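Local atomic coordinates of putative glycosyltransferase (GalT1) (Streptococcus parasanguinis FW213, PDB entry 5HEA), a protein that probably transfers sugar units from a nucleotide-activated donor, the chain here being the C-terminal part that carries a GT-A-type glycosyltransferase domain. Residues E5-I10 and G85-F90; G113-V118 and L172-L177; E36-N41 and T81-K86; L28-K33 and F100-L105. All coordinates share one frame; numbering follows the deposited sequence.

Contact 1 of 4, residues E5-I10 and G85-F90; sequences ELISII and GKYITF
Strands 7-13 and 87-90 are parallel neighbours in the Rossmann-like sheet of the GT-A fold, with Ile-7, Ser-8, Ile-9 and Ile-10 paired to Tyr-87, Ile-88, Thr-89 and Phe-90. Backbone bonds run to and fro: Ser-8 N to Tyr-87 O (2.8 Å), Thr-89 N to Ser-8 O, and Ile-10 N to Thr-89 O. On one face Ile-9 and Thr-89 lie side by side, CG1 against CG2 at 3.8 Å; beta-branched residues suit this extended backbone. On the other, Ile-10 CD1 touches both Ile-88 CG2 (3.6 Å) and Phe-90 CE1 (3.7 Å), an apolar methyl for a buried place. At the entry to strand 87-90, Leu-6 O accepts the N-H of Lys-86, while Gly-85 CA passes only 3.3 Å from that oxygen; a side-chain carbon on it would clash with Ser-8 OG and Leu-6 O, so glycine fits. Ser-8 OG, anti to its own carbonyl carbon (chi1 -64°), receives Gly-85 N at 2.9 Å and has a second partner in Glu-36. The extended Lys-86 chain brings NZ to the syn side of Glu-5 OE1 in a 2.8 Å salt bridge, 30° out of the carboxylate plane. The chemistry thus divides: an oily, bonded core inside, and a charged pair at the N-terminal end of the two strands, where Lys-86 is exposed to solvent and Glu-5 partly so.

Contact 2 of 4, residues G113-V118 and L172-L177; sequences GSDISV and LFKAEL
Lys-174 turns CG away from its carbonyl carbon (chi1 -80°) and then runs extended past Asp-115, crossing it at a slant; the CG of Asp-115 likewise lies anti to the carbonyl carbon (chi1 -58°). NZ thereby reaches Asp-115 OD2 at 2.9 Å, forming a salt bridge on the anti side of the carboxylate. The other oxygen, OD1, accepts the backbone N-H of Ser-203, so each carboxylate oxygen has a partner. A water receiving a weak bond from Lys-174 NZ donates to Ser-114 O at 2.7 Å. A long lysine fits here because its methylenes also pack on backbone, CG 3.4 Å from Asp-115 O, the same oxygen that takes Lys-174 N. Beyond this, antiparallel pairing sets in: Ser-117 and Leu-172 exchange both backbone bonds, 2.8 Å for Leu-172 N to Ser-117 O. Ile-116 CD1 meets the edge of the Phe-173 ring at CD1 (3.8 Å), and Leu-177 CD2 comes within 3.7 Å of Ile-116 CG1, closing an apolar cluster. That cluster lies against helix 195-201 through Tyr-199, Ile-195 and Leu-198. Across the sheet, Leu-172 and Ser-117 face helix 101-110, where Ser-117 OG bonds to Leu-105 O.

Contact 3 of 4, residues E36-N41 and T81-K86; sequences EIILIN and TYASGK
Glu-36, on a central parallel strand of the Rossmann-like GT-A sheet, stretches to the turn that leaves helix 72-82 and leads into strand 87-90. Its CB already points at that turn. With chi1 at 60°, CG takes the crowded position between backbone N and carbonyl carbon, and an extended chi2 carries CD to 3.9 Å from Ser-84 OG. At the tip the two oxygens divide the work. OE2 accepts Ser-84 N at 2.9 Å, a straight bond (169°), beside a second partner, the Ser-8 hydroxyl. OE1 accepts a hydrogen bond from a water at 2.7 Å; that water also donates to Tyr-82 O and accepts from Ser-84 OG at 2.7 Å. A glutamate suits the site because one long acid can satisfy a backbone N-H just after the helix, and these donors would probably favour its ionised form. Serine suits its place as well, its hydroxyl joining the water network at the exposed turn. Two residues along the strand, Ile-38 supplies the apolar half. Its CD1 rests on Ala-83, 3.8 Å from CB, where a small residue lets the turn come close, and touches Tyr-82 CD2 at the edge of the ring, in its plane, at 3.6 Å.

Contact 4 of 4, residues L28-K33 and F100-L105; sequences LRQTYK and FYLEHL
A largely polar, water-mediated contact joins the loop between helix 20-28 and strand 35-41 to the first turn of helix 101-110, on one flank of the GT-A domain. Gln-30 and Leu-102 cross at about a right angle: a bend at chi2 (-53°) sets the position of the glutamine CD, and OE1 on it accepts Leu-102 N, 2.9 Å away in a nearly straight bond (170°). Glutamine suits this place because its NE2 serves in the other direction, donating to Glu-98 O and Ser-26 O, so its buried amide is used at both ends. Thr-31 OG1 donates to Glu-103 OE1 at 2.5 Å, the carboxylate being met on its anti side, while OE2 forms a salt bridge with Arg-107 a turn further along the helix. Apolar contact is made by Tyr-32 CB, 3.9 Å from Leu-102 CB, and the tyrosine's ring leads away to place OH on Glu-5 O. Leucine suits the inner side of the helix, where it also lies against Ile-7 and Ile-9 of the sheet. At the centre of the polar group one water makes four bonds, donating to Gln-30 OE1 (2.8 Å) and Thr-31 OG1 and accepting from Tyr-32 N and Glu-103 N (2.9 Å).

In the fold
Contact 1 lies closest to the other three. Its centre is about 7 Å from that of contact 3, with which it shares Gly-85 and Lys-86, about 10 Å from contact 2 and about 12 Å from contact 4. Strands 35-41, 7-13, 87-90, 171-174 and 116-125 are successive neighbours in one sheet, and Ile-88 N to Phe-173 O (2.8 Å, a probable hydrogen bond) carries it from contact 1 to contact 2. Helix 101-110 packs on the sheet face that carries Ile-7 and Ile-9, linking contact 4 to both. No ligand marks the active site; in GT-A enzymes the nucleotide typically binds near the C-terminal ends of the parallel strands, here probably beyond Asn-41 and Phe-90.

Contact 1 of 4, residues E5-I10 and G85-F90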
loop_
_atom_site.group_PDB
_atom_site.type_symbol
_atom_site.label_atom_id
_atom_site.label_comp_id
_atom_site.label_asym_id
_atom_site.label_seq_id
_atom_site.Cartn_x
_atom_site.Cartn_y
_atom_site.Cartn_z
ATOM N N GLU A 5 5.189 47.079 -16.559
ATOM C CA GLU A 5 6.021 45.968 -16.086
ATOM C C GLU A 5 5.329 44.616 -16.261
ATOM O O GLU A 5 4.115 44.544 -16.403
ATOM C CB GLU A 5 6.399 46.193 -14.630
ATOM C CG GLU A 5 7.068 47.538 -14.403
ATOM C CD GLU A 5 6.690 48.163 -13.074
ATOM O OE1 GLU A 5 7.605 48.414 -12.261
ATOM O OE2 GLU A 5 5.480 48.413 -12.846
ATOM N N LEU A 6 6.109 43.544 -16.260
ATOM C CA LEU A 6 5.586 42.234 -16.619
ATOM C C LEU A 6 4.693 41.651 -15.526
ATOM O O LEU A 6 5.078 41.578 -14.353
ATOM C CB LEU A 6 6.727 41.278 -16.940
ATOM C CG LEU A 6 6.334 39.845 -17.295
ATOM C CD1 LEU A 6 5.743 39.781 -18.704
ATOM C CD2 LEU A 6 7.552 38.934 -17.153
ATOM N N ILE A 7 3.486 41.263 -15.918
ATOM C CA ILE A 7 2.592 40.578 -15.010
ATOM C C ILE A 7 2.601 39.081 -15.326
ATOM O O ILE A 7 2.395 38.677 -16.469
ATOM C CB ILE A 7 1.160 41.137 -15.099
ATOM C CG1 ILE A 7 1.127 42.606 -14.656
ATOM C CG2 ILE A 7 0.207 40.311 -14.233
ATOM C CD1 ILE A 7 -0.227 43.246 -14.863
ATOM N N SER A 8 2.843 38.255 -14.317
ATOM C CA SER A 8 2.747 36.807 -14.513
ATOM C C SER A 8 1.360 36.281 -14.137
ATOM O O SER A 8 0.927 36.418 -12.990
ATOM C CB SER A 8 3.814 36.073 -13.698
ATOM O OG SER A 8 5.123 36.405 -14.127
ATOM N N ILE A 9 0.680 35.666 -15.103
ATOM C CA ILE A 9 -0.646 35.080 -14.896
ATOM C C ILE A 9 -0.531 33.572 -14.796
ATOM O O ILE A 9 -0.171 32.906 -15.772
ATOM C CB ILE A 9 -1.582 35.374 -16.073
ATOM C CG1 ILE A 9 -1.557 36.873 -16.412
ATOM C CG2 ILE A 9 -2.998 34.874 -15.756
ATOM C CD1 ILE A 9 -2.197 37.195 -17.765
ATOM N N ILE A 10 -0.835 33.042 -13.616
ATOM C CA ILE A 10 -0.691 31.622 -13.333
ATOM C C ILE A 10 -2.017 30.905 -13.529
ATOM O O ILE A 10 -3.019 31.226 -12.886
ATOM C CB ILE A 10 -0.134 31.401 -11.907
ATOM C CG1 ILE A 10 1.297 31.951 -11.828
ATOM C CG2 ILE A 10 -0.190 29.911 -11.521
ATOM C CD1 ILE A 10 1.815 32.148 -10.415
ATOM N N GLY A 85 7.579 37.739 -13.539
ATOM C CA GLY A 85 6.971 39.055 -13.521
ATOM C C GLY A 85 7.225 39.834 -12.242
ATOM O O GLY A 85 7.614 39.267 -11.220
ATOM N N LYS A 86 7.002 41.146 -12.301
ATOM C CA LYS A 86 7.064 41.984 -11.113
ATOM C C LYS A 86 5.792 41.803 -10.290
ATOM O O LYS A 86 5.756 42.102 -9.089
ATOM C CB LYS A 86 7.242 43.459 -11.498
ATOM C CG LYS A 86 7.189 44.408 -10.298
ATOM C CD LYS A 86 7.766 45.775 -10.607
ATOM C CE LYS A 86 7.618 46.709 -9.410
ATOM N NZ LYS A 86 8.325 47.996 -9.633
ATOM N N TYR A 87 4.748 41.319 -10.957
ATOM C CA TYR A 87 3.459 41.064 -10.318
ATOM C C TYR A 87 2.973 39.671 -10.674
ATOM O O TYR A 87 3.292 39.145 -11.742
ATOM C CB TYR A 87 2.423 42.089 -10.770
ATOM C CG TYR A 87 2.884 43.511 -10.571
ATOM C CD1 TYR A 87 3.492 44.210 -11.610
ATOM C CD2 TYR A 87 2.747 44.143 -9.338
ATOM C CE1 TYR A 87 3.935 45.506 -11.442
ATOM C CE2 TYR A 87 3.192 45.452 -9.155
ATOM C CZ TYR A 87 3.780 46.125 -10.220
ATOM O OH TYR A 87 4.228 47.415 -10.076
ATOM N N ILE A 88 2.191 39.087 -9.776
ATOM C CA ILE A 88 1.646 37.746 -9.986
ATOM C C ILE A 88 0.134 37.771 -9.809
ATOM O O ILE A 88 -0.389 38.385 -8.879
ATOM C CB ILE A 88 2.268 36.719 -9.000
ATOM C CG1 ILE A 88 3.720 36.413 -9.398
ATOM C CG2 ILE A 88 1.386 35.439 -8.909
ATOM C CD1 ILE A 88 4.410 35.411 -8.500
ATOM N N THR A 89 -0.577 37.108 -10.708
ATOM C CA THR A 89 -2.014 37.013 -10.556
ATOM C C THR A 89 -2.449 35.604 -10.954
ATOM O O THR A 89 -1.718 34.908 -11.663
ATOM C CB THR A 89 -2.707 38.098 -11.398
ATOM O OG1 THR A 89 -4.063 38.265 -10.962
ATOM C CG2 THR A 89 -2.657 37.736 -12.883
ATOM N N PHE A 90 -3.610 35.169 -10.466
ATOM C CA PHE A 90 -4.086 33.805 -10.719
ATOM C C PHE A 90 -5.385 33.867 -11.513
ATOM O O PHE A 90 -6.220 34.720 -11.248
ATOM C CB PHE A 90 -4.333 33.057 -9.395
ATOM C CG PHE A 90 -3.090 32.867 -8.565
ATOM C CD1 PHE A 90 -2.223 31.815 -8.826
ATOM C CD2 PHE A 90 -2.780 33.750 -7.537
ATOM C CE1 PHE A 90 -1.062 31.647 -8.074
ATOM C CE2 PHE A 90 -1.625 33.586 -6.778
ATOM C CZ PHE A 90 -0.763 32.540 -7.055
#

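Contact 2 of 4, residues G113-V118 and L172-L177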
loop_
_atom_site.group_PDB
_atom_site.type_symbol
_atom_site.label_atom_id
_atom_site.label_comp_id
_atom_site.label_asym_id
_atom_site.label_seq_id
_atom_site.Cartn_x
_atom_site.Cartn_y
_atom_site.Cartn_z
ATOM N N GLY A 113 0.028 53.248 -5.003
ATOM C CA GLY A 113 1.181 52.833 -4.228
ATOM C C GLY A 113 0.833 51.671 -3.316
ATOM O O GLY A 113 1.365 51.547 -2.214
ATOM N N SER A 114 -0.078 50.818 -3.766
ATOM C CA SER A 114 -0.458 49.643 -2.982
ATOM C C SER A 114 0.437 48.466 -3.319
ATOM O O SER A 114 1.141 48.489 -4.316
ATOM C CB SER A 114 -1.908 49.261 -3.267
ATOM O OG SER A 114 -2.789 50.195 -2.689
ATOM N N ASP A 115 0.382 47.419 -2.505
ATOM C CA ASP A 115 1.182 46.224 -2.754
ATOM C C ASP A 115 0.341 45.142 -3.411
ATOM O O ASP A 115 0.871 44.196 -3.993
ATOM C CB ASP A 115 1.735 45.710 -1.439
ATOM C CG ASP A 115 2.580 46.763 -0.725
ATOM O OD1 ASP A 115 2.221 47.159 0.401
ATOM O OD2 ASP A 115 3.587 47.209 -1.309
ATOM N N ILE A 116 -0.975 45.286 -3.270
ATOM C CA ILE A 116 -1.962 44.344 -3.794
ATOM C C ILE A 116 -3.171 45.149 -4.262
ATOM O O ILE A 116 -3.549 46.127 -3.615
ATOM C CB ILE A 116 -2.419 43.341 -2.703
ATOM C CG1 ILE A 116 -1.209 42.567 -2.153
ATOM C CG2 ILE A 116 -3.483 42.368 -3.265
ATOM C CD1 ILE A 116 -1.510 41.676 -0.953
ATOM N N SER A 117 -3.746 44.771 -5.400
ATOM C CA SER A 117 -5.055 45.272 -5.795
ATOM C C SER A 117 -5.987 44.070 -5.983
ATOM O O SER A 117 -5.544 42.966 -6.314
ATOM C CB SER A 117 -4.985 46.123 -7.066
ATOM O OG SER A 117 -4.633 45.340 -8.193
ATOM N N VAL A 118 -7.272 44.291 -5.742
ATOM C CA VAL A 118 -8.260 43.223 -5.723
ATOM C C VAL A 118 -9.499 43.754 -6.410
ATOM O O VAL A 118 -9.908 44.892 -6.159
ATOM C CB VAL A 118 -8.639 42.836 -4.268
ATOM C CG1 VAL A 118 -9.692 41.705 -4.244
ATOM C CG2 VAL A 118 -7.399 42.444 -3.458
ATOM N N LEU A 172 -4.134 41.088 -7.856
ATOM C CA LEU A 172 -2.804 41.336 -8.404
ATOM C C LEU A 172 -1.828 41.597 -7.256
ATOM O O LEU A 172 -2.022 42.531 -6.476
ATOM C CB LEU A 172 -2.849 42.532 -9.357
ATOM C CG LEU A 172 -1.551 42.924 -10.062
ATOM C CD1 LEU A 172 -1.158 41.840 -11.057
ATOM C CD2 LEU A 172 -1.684 44.287 -10.749
ATOM N N PHE A 173 -0.788 40.763 -7.157
ATOM C CA PHE A 173 0.175 40.808 -6.051
ATOM C C PHE A 173 1.566 41.240 -6.520
ATOM O O PHE A 173 2.049 40.743 -7.533
ATOM C CB PHE A 173 0.349 39.408 -5.436
ATOM C CG PHE A 173 -0.926 38.784 -4.929
ATOM C CD1 PHE A 173 -1.402 39.081 -3.660
ATOM C CD2 PHE A 173 -1.633 37.884 -5.712
ATOM C CE1 PHE A 173 -2.578 38.508 -3.186
ATOM C CE2 PHE A 173 -2.814 37.296 -5.244
ATOM C CZ PHE A 173 -3.286 37.613 -3.981
ATOM N N LYS A 174 2.222 42.128 -5.772
ATOM C CA LYS A 174 3.662 42.309 -5.935
ATOM C C LYS A 174 4.316 40.963 -5.726
ATOM O O LYS A 174 3.970 40.233 -4.790
ATOM C CB LYS A 174 4.221 43.326 -4.939
ATOM C CG LYS A 174 3.964 44.767 -5.380
ATOM C CD LYS A 174 4.632 45.764 -4.466
ATOM C CE LYS A 174 4.240 47.180 -4.849
ATOM N NZ LYS A 174 4.621 48.173 -3.793
ATOM N N ALA A 175 5.231 40.612 -6.624
ATOM C CA ALA A 175 5.814 39.270 -6.614
ATOM C C ALA A 175 6.689 39.047 -5.383
ATOM O O ALA A 175 6.821 37.919 -4.900
ATOM C CB ALA A 175 6.598 39.014 -7.891
ATOM N N GLU A 176 7.260 40.127 -4.855
ATOM C CA GLU A 176 8.095 40.026 -3.656
ATOM C C GLU A 176 7.313 39.508 -2.439
ATOM O O GLU A 176 7.901 38.958 -1.515
ATOM C CB GLU A 176 8.756 41.373 -3.331
ATOM C CG GLU A 176 7.766 42.476 -2.966
ATOM C CD GLU A 176 8.426 43.831 -2.787
ATOM O OE1 GLU A 176 9.644 43.869 -2.496
ATOM O OE2 GLU A 176 7.726 44.857 -2.938
ATOM N N LEU A 177 5.992 39.672 -2.448
ATOM C CA LEU A 177 5.150 39.173 -1.363
ATOM C C LEU A 177 5.224 37.639 -1.188
ATOM O O LEU A 177 4.938 37.122 -0.113
ATOM C CB LEU A 177 3.692 39.577 -1.597
ATOM C CG LEU A 177 3.100 40.918 -1.155
ATOM C CD1 LEU A 177 4.112 41.917 -0.625
ATOM C CD2 LEU A 177 2.286 41.514 -2.270
HETATM O O HOH W 1 2.887 50.015 -5.749
HETATM O O HOH W 2 6.037 44.836 -0.819
#

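Contact 3 of 4, residues E36-N41 and T81-K86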
loop_
_atom_site.group_PDB
_atom_site.type_symbol
_atom_site.label_atom_id
_atom_site.label_comp_id
_atom_site.label_asym_id
_atom_site.label_seq_id
_atom_site.Cartn_x
_atom_site.Cartn_y
_atom_site.Cartn_z
ATOM N N GLU A 36 2.913 37.428 -19.104
ATOM C CA GLU A 36 3.138 36.049 -19.481
ATOM C C GLU A 36 2.016 35.212 -18.872
ATOM O O GLU A 36 1.564 35.463 -17.745
ATOM C CB GLU A 36 4.506 35.560 -19.009
ATOM C CG GLU A 36 4.719 35.616 -17.504
ATOM C CD GLU A 36 6.070 35.050 -17.077
ATOM O OE1 GLU A 36 6.781 34.457 -17.917
ATOM O OE2 GLU A 36 6.425 35.203 -15.894
ATOM N N ILE A 37 1.547 34.238 -19.638
ATOM C CA ILE A 37 0.603 33.258 -19.138
ATOM C C ILE A 37 1.363 31.975 -18.895
ATOM O O ILE A 37 1.937 31.397 -19.819
ATOM C CB ILE A 37 -0.520 32.995 -20.137
ATOM C CG1 ILE A 37 -1.294 34.296 -20.377
ATOM C CG2 ILE A 37 -1.426 31.881 -19.610
ATOM C CD1 ILE A 37 -2.258 34.271 -21.542
ATOM N N ILE A 38 1.391 31.551 -17.637
ATOM C CA ILE A 38 2.007 30.296 -17.264
ATOM C C ILE A 38 0.917 29.259 -17.095
ATOM O O ILE A 38 0.161 29.276 -16.121
ATOM C CB ILE A 38 2.833 30.442 -15.993
ATOM C CG1 ILE A 38 3.783 31.630 -16.155
ATOM C CG2 ILE A 38 3.613 29.158 -15.711
ATOM C CD1 ILE A 38 4.533 31.956 -14.915
ATOM N N LEU A 39 0.806 28.399 -18.102
ATOM C CA LEU A 39 -0.159 27.319 -18.114
ATOM C C LEU A 39 0.471 26.103 -17.465
ATOM O O LEU A 39 1.408 25.538 -18.012
ATOM C CB LEU A 39 -0.536 26.974 -19.563
ATOM C CG LEU A 39 -1.513 27.891 -20.290
ATOM C CD1 LEU A 39 -1.759 27.407 -21.732
ATOM C CD2 LEU A 39 -2.811 27.957 -19.507
ATOM N N ILE A 40 -0.022 25.694 -16.300
ATOM C CA ILE A 40 0.508 24.481 -15.689
ATOM C C ILE A 40 -0.445 23.317 -15.916
ATOM O O ILE A 40 -1.439 23.159 -15.197
ATOM C CB ILE A 40 0.824 24.637 -14.179
ATOM C CG1 ILE A 40 1.723 25.855 -13.931
ATOM C CG2 ILE A 40 1.492 23.378 -13.645
ATOM C CD1 ILE A 40 0.951 27.134 -13.667
ATOM N N ASN A 41 -0.149 22.511 -16.934
ATOM C CA ASN A 41 -0.933 21.310 -17.169
ATOM C C ASN A 41 -0.544 20.256 -16.139
ATOM O O ASN A 41 0.563 19.710 -16.175
ATOM C CB ASN A 41 -0.726 20.767 -18.588
ATOM C CG ASN A 41 -1.271 19.381 -18.741
ATOM O OD1 ASN A 41 -2.324 19.071 -18.204
ATOM N ND2 ASN A 41 -0.544 18.520 -19.445
ATOM N N THR A 81 7.018 29.611 -9.002
ATOM C CA THR A 81 8.441 29.338 -9.182
ATOM C C THR A 81 8.918 29.751 -10.567
ATOM O O THR A 81 9.998 30.328 -10.711
ATOM C CB THR A 81 8.727 27.831 -8.969
ATOM O OG1 THR A 81 8.410 27.485 -7.618
ATOM C CG2 THR A 81 10.178 27.509 -9.232
ATOM N N TYR A 82 8.107 29.468 -11.582
ATOM C CA TYR A 82 8.461 29.793 -12.963
ATOM C C TYR A 82 8.252 31.290 -13.305
ATOM O O TYR A 82 8.864 31.822 -14.233
ATOM C CB TYR A 82 7.695 28.870 -13.924
ATOM C CG TYR A 82 7.971 29.084 -15.399
ATOM C CD1 TYR A 82 8.881 28.282 -16.085
ATOM C CD2 TYR A 82 7.307 30.081 -16.115
ATOM C CE1 TYR A 82 9.129 28.482 -17.441
ATOM C CE2 TYR A 82 7.553 30.288 -17.464
ATOM C CZ TYR A 82 8.458 29.487 -18.123
ATOM O OH TYR A 82 8.686 29.702 -19.464
ATOM N N ALA A 83 7.406 31.965 -12.536
ATOM C CA ALA A 83 7.041 33.353 -12.824
ATOM C C ALA A 83 8.224 34.315 -12.765
ATOM O O ALA A 83 8.978 34.319 -11.803
ATOM C CB ALA A 83 5.956 33.811 -11.859
ATOM N N SER A 84 8.378 35.152 -13.783
ATOM C CA SER A 84 9.432 36.160 -13.718
ATOM C C SER A 84 8.890 37.590 -13.716
ATOM O O SER A 84 9.652 38.543 -13.855
ATOM C CB SER A 84 10.456 35.957 -14.840
ATOM O OG SER A 84 9.815 35.720 -16.075
ATOM N N GLY A 85 7.579 37.739 -13.539
ATOM C CA GLY A 85 6.971 39.055 -13.521
ATOM C C GLY A 85 7.225 39.834 -12.242
ATOM O O GLY A 85 7.614 39.267 -11.220
ATOM N N LYS A 86 7.002 41.146 -12.301
ATOM C CA LYS A 86 7.064 41.984 -11.113
ATOM C C LYS A 86 5.792 41.803 -10.290
ATOM O O LYS A 86 5.756 42.102 -9.089
ATOM C CB LYS A 86 7.242 43.459 -11.498
ATOM C CG LYS A 86 7.189 44.408 -10.298
ATOM C CD LYS A 86 7.766 45.775 -10.607
ATOM C CE LYS A 86 7.618 46.709 -9.410
ATOM N NZ LYS A 86 8.325 47.996 -9.633
HETATM O O HOH W 3 8.907 33.227 -16.782
#

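Contact 4 of 4, residues L28-K33 and F100-L105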
loop_
_atom_site.group_PDB
_atom_site.type_symbol
_atom_site.label_atom_id
_atom_site.label_comp_id
_atom_site.label_asym_id
_atom_site.label_seq_id
_atom_site.Cartn_x
_atom_site.Cartn_y
_atom_site.Cartn_z
ATOM N N LEU A 28 -5.738 36.534 -23.836
ATOM C CA LEU A 28 -4.982 37.088 -24.954
ATOM C C LEU A 28 -5.566 38.413 -25.464
ATOM O O LEU A 28 -4.850 39.214 -26.061
ATOM C CB LEU A 28 -4.880 36.067 -26.082
ATOM C CG LEU A 28 -4.056 34.825 -25.731
ATOM C CD1 LEU A 28 -3.968 33.871 -26.924
ATOM C CD2 LEU A 28 -2.665 35.231 -25.254
ATOM N N ARG A 29 -6.855 38.646 -25.214
ATOM C CA ARG A 29 -7.494 39.918 -25.557
ATOM C C ARG A 29 -7.294 41.028 -24.520
ATOM O O ARG A 29 -8.000 42.035 -24.566
ATOM C CB ARG A 29 -9.000 39.728 -25.756
ATOM C CG ARG A 29 -9.381 38.965 -27.017
ATOM C CD ARG A 29 -10.887 38.999 -27.223
ATOM N NE ARG A 29 -11.623 38.612 -26.018
ATOM C CZ ARG A 29 -12.274 37.457 -25.871
ATOM N NH1 ARG A 29 -12.293 36.571 -26.862
ATOM N NH2 ARG A 29 -12.917 37.192 -24.740
ATOM N N GLN A 30 -6.360 40.857 -23.588
ATOM C CA GLN A 30 -6.157 41.872 -22.550
ATOM C C GLN A 30 -5.614 43.170 -23.131
ATOM O O GLN A 30 -4.700 43.152 -23.955
ATOM C CB GLN A 30 -5.220 41.370 -21.448
ATOM C CG GLN A 30 -5.878 40.412 -20.490
ATOM C CD GLN A 30 -7.149 40.984 -19.904
ATOM O OE1 GLN A 30 -7.115 41.960 -19.145
ATOM N NE2 GLN A 30 -8.284 40.390 -20.260
ATOM N N THR A 31 -6.174 44.292 -22.686
ATOM C CA THR A 31 -5.680 45.613 -23.074
ATOM C C THR A 31 -4.287 45.876 -22.500
ATOM O O THR A 31 -3.505 46.640 -23.071
ATOM C CB THR A 31 -6.647 46.737 -22.628
ATOM O OG1 THR A 31 -6.800 46.706 -21.208
ATOM C CG2 THR A 31 -8.006 46.543 -23.256
ATOM N N TYR A 32 -3.987 45.256 -21.359
ATOM C CA TYR A 32 -2.638 45.292 -20.806
ATOM C C TYR A 32 -1.824 44.209 -21.496
ATOM O O TYR A 32 -2.103 43.020 -21.347
ATOM C CB TYR A 32 -2.660 45.056 -19.296
ATOM C CG TYR A 32 -1.342 45.350 -18.603
ATOM C CD1 TYR A 32 -0.331 44.400 -18.559
ATOM C CD2 TYR A 32 -1.113 46.581 -18.000
ATOM C CE1 TYR A 32 0.871 44.662 -17.927
ATOM C CE2 TYR A 32 0.086 46.855 -17.366
ATOM C CZ TYR A 32 1.068 45.887 -17.329
ATOM O OH TYR A 32 2.254 46.147 -16.701
ATOM N N LYS A 33 -0.814 44.620 -22.248
ATOM C CA LYS A 33 -0.142 43.708 -23.168
ATOM C C LYS A 33 1.033 42.951 -22.553
ATOM O O LYS A 33 1.338 41.831 -22.964
ATOM C CB LYS A 33 0.339 44.471 -24.408
ATOM C CG LYS A 33 -0.763 45.213 -25.155
ATOM C CD LYS A 33 -1.739 44.241 -25.767
ATOM C CE LYS A 33 -2.869 44.964 -26.474
ATOM N NZ LYS A 33 -3.746 44.000 -27.204
ATOM N N PHE A 100 -10.471 44.498 -20.133
ATOM C CA PHE A 100 -9.793 45.530 -19.338
ATOM C C PHE A 100 -9.445 45.067 -17.919
ATOM O O PHE A 100 -9.032 45.862 -17.071
ATOM C CB PHE A 100 -10.653 46.797 -19.272
ATOM C CG PHE A 100 -12.072 46.545 -18.856
ATOM C CD1 PHE A 100 -12.391 46.290 -17.530
ATOM C CD2 PHE A 100 -13.095 46.572 -19.793
ATOM C CE1 PHE A 100 -13.702 46.060 -17.143
ATOM C CE2 PHE A 100 -14.412 46.338 -19.409
ATOM C CZ PHE A 100 -14.711 46.084 -18.083
ATOM N N TYR A 101 -9.619 43.778 -17.667
ATOM C CA TYR A 101 -9.390 43.186 -16.343
ATOM C C TYR A 101 -8.018 43.499 -15.748
ATOM O O TYR A 101 -7.908 44.070 -14.656
ATOM C CB TYR A 101 -9.567 41.668 -16.448
ATOM C CG TYR A 101 -9.201 40.877 -15.208
ATOM C CD1 TYR A 101 -10.026 40.887 -14.092
ATOM C CD2 TYR A 101 -8.065 40.077 -15.182
ATOM C CE1 TYR A 101 -9.718 40.144 -12.965
ATOM C CE2 TYR A 101 -7.741 39.326 -14.055
ATOM C CZ TYR A 101 -8.579 39.368 -12.955
ATOM O OH TYR A 101 -8.291 38.643 -11.836
ATOM N N LEU A 102 -6.974 43.123 -16.473
ATOM C CA LEU A 102 -5.604 43.278 -16.003
ATOM C C LEU A 102 -5.222 44.752 -15.850
ATOM O O LEU A 102 -4.616 45.160 -14.847
ATOM C CB LEU A 102 -4.661 42.607 -16.999
ATOM C CG LEU A 102 -3.494 41.773 -16.481
ATOM C CD1 LEU A 102 -3.896 40.955 -15.254
ATOM C CD2 LEU A 102 -3.007 40.866 -17.606
ATOM N N GLU A 103 -5.555 45.536 -16.867
ATOM C CA GLU A 103 -5.283 46.971 -16.866
ATOM C C GLU A 103 -5.859 47.673 -15.627
ATOM O O GLU A 103 -5.172 48.454 -14.970
ATOM C CB GLU A 103 -5.832 47.607 -18.153
ATOM C CG GLU A 103 -5.507 49.088 -18.300
ATOM C CD GLU A 103 -6.170 49.722 -19.516
ATOM O OE1 GLU A 103 -6.930 49.028 -20.233
ATOM O OE2 GLU A 103 -5.930 50.924 -19.752
ATOM N N HIS A 104 -7.114 47.383 -15.304
ATOM C CA HIS A 104 -7.752 47.991 -14.136
ATOM C C HIS A 104 -7.105 47.617 -12.808
ATOM O O HIS A 104 -6.966 48.470 -11.938
ATOM C CB HIS A 104 -9.255 47.698 -14.112
ATOM C CG HIS A 104 -10.030 48.495 -15.112
ATOM N ND1 HIS A 104 -11.392 48.698 -15.015
ATOM C CD2 HIS A 104 -9.628 49.163 -16.220
ATOM C CE1 HIS A 104 -11.793 49.451 -16.025
ATOM N NE2 HIS A 104 -10.743 49.747 -16.769
ATOM N N LEU A 105 -6.721 46.347 -12.653
ATOM C CA LEU A 105 -5.979 45.885 -11.479
ATOM C C LEU A 105 -4.616 46.557 -11.406
ATOM O O LEU A 105 -4.168 46.971 -10.329
ATOM C CB LEU A 105 -5.776 44.355 -11.521
ATOM C CG LEU A 105 -6.988 43.501 -11.150
ATOM C CD1 LEU A 105 -6.683 42.016 -11.333
ATOM C CD2 LEU A 105 -7.426 43.802 -9.711
HETATM O O HOH W 4 -6.142 44.542 -19.502
#